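Local coordinates for protein putative antibiotic biosynthesis monooxygenase (Bordetella bronchiseptica, PDB 3GZ7) that is a putative antibiotic biosynthesis monooxygenase that forms a dimeric alpha-beta barrel and probably oxidises a small organic substrate, at residues 50-55 with 82-87. Numbering follows the deposited sequence.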
loop_
_atom_site.group_PDB
_atom_site.type_symbol
_atom_site.label_atom_id
_atom_site.label_comp_id
_atom_site.label_asym_id
_atom_site.label_seq_id
_atom_site.Cartn_x
_atom_site.Cartn_y
_atom_site.Cartn_z
ATOM N N ARG A 50 -19.183 -5.235 -7.202
ATOM C CA ARG A 50 -20.388 -5.989 -6.828
ATOM C C ARG A 50 -20.165 -7.107 -5.758
ATOM O O ARG A 50 -21.135 -7.736 -5.342
ATOM C CB ARG A 50 -21.080 -6.564 -8.068
ATOM C CG ARG A 50 -20.562 -7.871 -8.528
ATOM C CD ARG A 50 -20.988 -8.091 -9.958
ATOM N NE ARG A 50 -20.603 -9.408 -10.459
ATOM C CZ ARG A 50 -20.520 -9.710 -11.752
ATOM N NH1 ARG A 50 -20.795 -8.800 -12.672
ATOM N NH2 ARG A 50 -20.176 -10.919 -12.129
ATOM N N ALA A 51 -18.933 -7.347 -5.298
ATOM C CA ALA A 51 -18.706 -8.321 -4.227
ATOM C C ALA A 51 -19.307 -7.806 -2.929
ATOM O O ALA A 51 -19.335 -6.599 -2.678
ATOM C CB ALA A 51 -17.234 -8.601 -4.047
ATOM N N ARG A 52 -19.821 -8.722 -2.116
ATOM C CA ARG A 52 -20.366 -8.391 -0.789
ATOM C C ARG A 52 -19.383 -7.593 0.090
ATOM O O ARG A 52 -18.260 -8.060 0.322
ATOM C CB ARG A 52 -20.711 -9.682 -0.083
ATOM C CG ARG A 52 -21.234 -9.526 1.344
ATOM C CD ARG A 52 -21.665 -10.872 1.857
ATOM N NE ARG A 52 -22.096 -10.774 3.228
ATOM C CZ ARG A 52 -22.660 -11.762 3.902
ATOM N NH1 ARG A 52 -22.864 -12.943 3.326
ATOM N NH2 ARG A 52 -23.019 -11.553 5.163
ATOM N N GLY A 53 -19.788 -6.389 0.524
ATOM C CA GLY A 53 -18.977 -5.531 1.363
ATOM C C GLY A 53 -17.770 -4.828 0.761
ATOM O O GLY A 53 -16.944 -4.301 1.508
ATOM N N CYS A 54 -17.652 -4.871 -0.565
ATOM C CA CYS A 54 -16.631 -4.172 -1.299
ATOM C C CYS A 54 -17.072 -2.737 -1.599
ATOM O O CYS A 54 -18.141 -2.540 -2.183
ATOM C CB CYS A 54 -16.333 -4.875 -2.645
ATOM S SG CYS A 54 -14.851 -4.257 -3.467
ATOM N N HIS A 55 -16.227 -1.770 -1.208
ATOM C CA HIS A 55 -16.414 -0.345 -1.474
ATOM C C HIS A 55 -15.274 0.306 -2.234
ATOM O O HIS A 55 -15.063 1.490 -2.079
ATOM C CB HIS A 55 -16.611 0.394 -0.151
ATOM C CG HIS A 55 -17.762 -0.148 0.638
ATOM N ND1 HIS A 55 -19.054 0.293 0.460
ATOM C CD2 HIS A 55 -17.827 -1.152 1.544
ATOM C CE1 HIS A 55 -19.864 -0.404 1.236
ATOM N NE2 HIS A 55 -19.147 -1.295 1.897
HETATM N N MSE A 82 -11.967 -12.856 2.492
HETATM C CA MSE A 82 -11.288 -14.150 2.576
HETATM C C MSE A 82 -12.236 -15.336 2.586
HETATM O O MSE A 82 -11.863 -16.428 2.168
HETATM C CB MSE A 82 -10.378 -14.169 3.801
HETATM C CG MSE A 82 -9.182 -13.142 3.670
HETATM SE SE MSE A 82 -7.853 -13.743 2.413
HETATM C CE MSE A 82 -7.161 -15.161 3.470
ATOM N N VAL A 83 -13.467 -15.101 3.032
ATOM C CA VAL A 83 -14.527 -16.083 3.001
ATOM C C VAL A 83 -15.439 -15.798 1.816
ATOM O O VAL A 83 -15.488 -16.586 0.855
ATOM C CB VAL A 83 -15.307 -16.121 4.397
ATOM C CG1 VAL A 83 -16.557 -17.024 4.387
ATOM C CG2 VAL A 83 -14.375 -16.546 5.536
ATOM N N ASP A 84 -16.134 -14.652 1.847
ATOM C CA ASP A 84 -17.203 -14.375 0.850
ATOM C C ASP A 84 -16.678 -14.258 -0.601
ATOM O O ASP A 84 -17.163 -14.968 -1.498
ATOM C CB ASP A 84 -18.089 -13.149 1.259
ATOM C CG ASP A 84 -18.663 -13.293 2.660
ATOM O OD1 ASP A 84 -18.969 -14.440 3.019
ATOM O OD2 ASP A 84 -18.761 -12.296 3.429
ATOM N N PHE A 85 -15.723 -13.370 -0.837
ATOM C CA PHE A 85 -15.233 -13.169 -2.196
ATOM C C PHE A 85 -14.509 -14.423 -2.683
ATOM O O PHE A 85 -14.734 -14.903 -3.796
ATOM C CB PHE A 85 -14.331 -11.928 -2.337
ATOM C CG PHE A 85 -13.727 -11.775 -3.719
ATOM C CD1 PHE A 85 -14.485 -11.303 -4.769
ATOM C CD2 PHE A 85 -12.422 -12.153 -3.964
ATOM C CE1 PHE A 85 -13.930 -11.190 -6.042
ATOM C CE2 PHE A 85 -11.875 -12.072 -5.226
ATOM C CZ PHE A 85 -12.619 -11.586 -6.256
ATOM N N ARG A 86 -13.676 -14.982 -1.817
ATOM C CA ARG A 86 -12.910 -16.171 -2.168
ATOM C C ARG A 86 -13.737 -17.421 -2.492
ATOM O O ARG A 86 -13.276 -18.289 -3.218
ATOM C CB ARG A 86 -11.904 -16.456 -1.059
ATOM C CG ARG A 86 -10.695 -15.570 -1.079
ATOM C CD ARG A 86 -9.652 -15.997 -2.114
ATOM N NE ARG A 86 -8.549 -15.035 -2.096
ATOM C CZ ARG A 86 -7.505 -15.077 -1.281
ATOM N NH1 ARG A 86 -7.370 -16.054 -0.365
ATOM N NH2 ARG A 86 -6.595 -14.111 -1.364
ATOM N N GLN A 87 -14.940 -17.529 -1.935
ATOM C CA GLN A 87 -15.832 -18.667 -2.232
ATOM C C GLN A 87 -16.798 -18.388 -3.417
ATOM O O GLN A 87 -17.593 -19.236 -3.757
ATOM C CB GLN A 87 -16.639 -19.049 -0.978
ATOM C CG GLN A 87 -15.814 -19.713 0.134
ATOM C CD GLN A 87 -16.681 -20.365 1.171
ATOM O OE1 GLN A 87 -16.664 -20.006 2.352
ATOM N NE2 GLN A 87 -17.481 -21.321 0.725
#
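The outer half of Arg52, from CD onward, runs alongside the Asp84 carboxylate. Its CB leaves the backbone toward helix 78-85, CG lies anti to the backbone N (chi1 177°), and the chain stays extended to NE, so that CD and NE pass beside OD2 and the guanidinium runs on past it. Arg52 CD makes the nearest approach, 3.6 Å from Asp84 OD2. Beyond it, Arg52 NE stands 3.7 Å from the same Asp84 OD2, a long salt bridge. That oxygen sits 3.5 Å above one face of the guanidinium, toward its rim, so no N-H points at it and the attraction is one of charge alone; the two planar groups lie 9° from parallel. Asp84 OD2 is also hydrogen-bonded by Asn80 ND2, from one turn earlier in the helix. In this ferredoxin-like alpha-beta fold the pair bridges helix 78-85 and the type II turn Ala51-Cys54, which leads from helix 34-49 into strand 54-62. The third position of such a turn takes a positive phi (72° here), which Gly53 adopts readily. Deeper in, the small methyl of Ala51 lets the turn come close to buried Phe85, Ala51 CB lying 3.9 Å from Phe85 CD1, while Phe48 stacks on that ring.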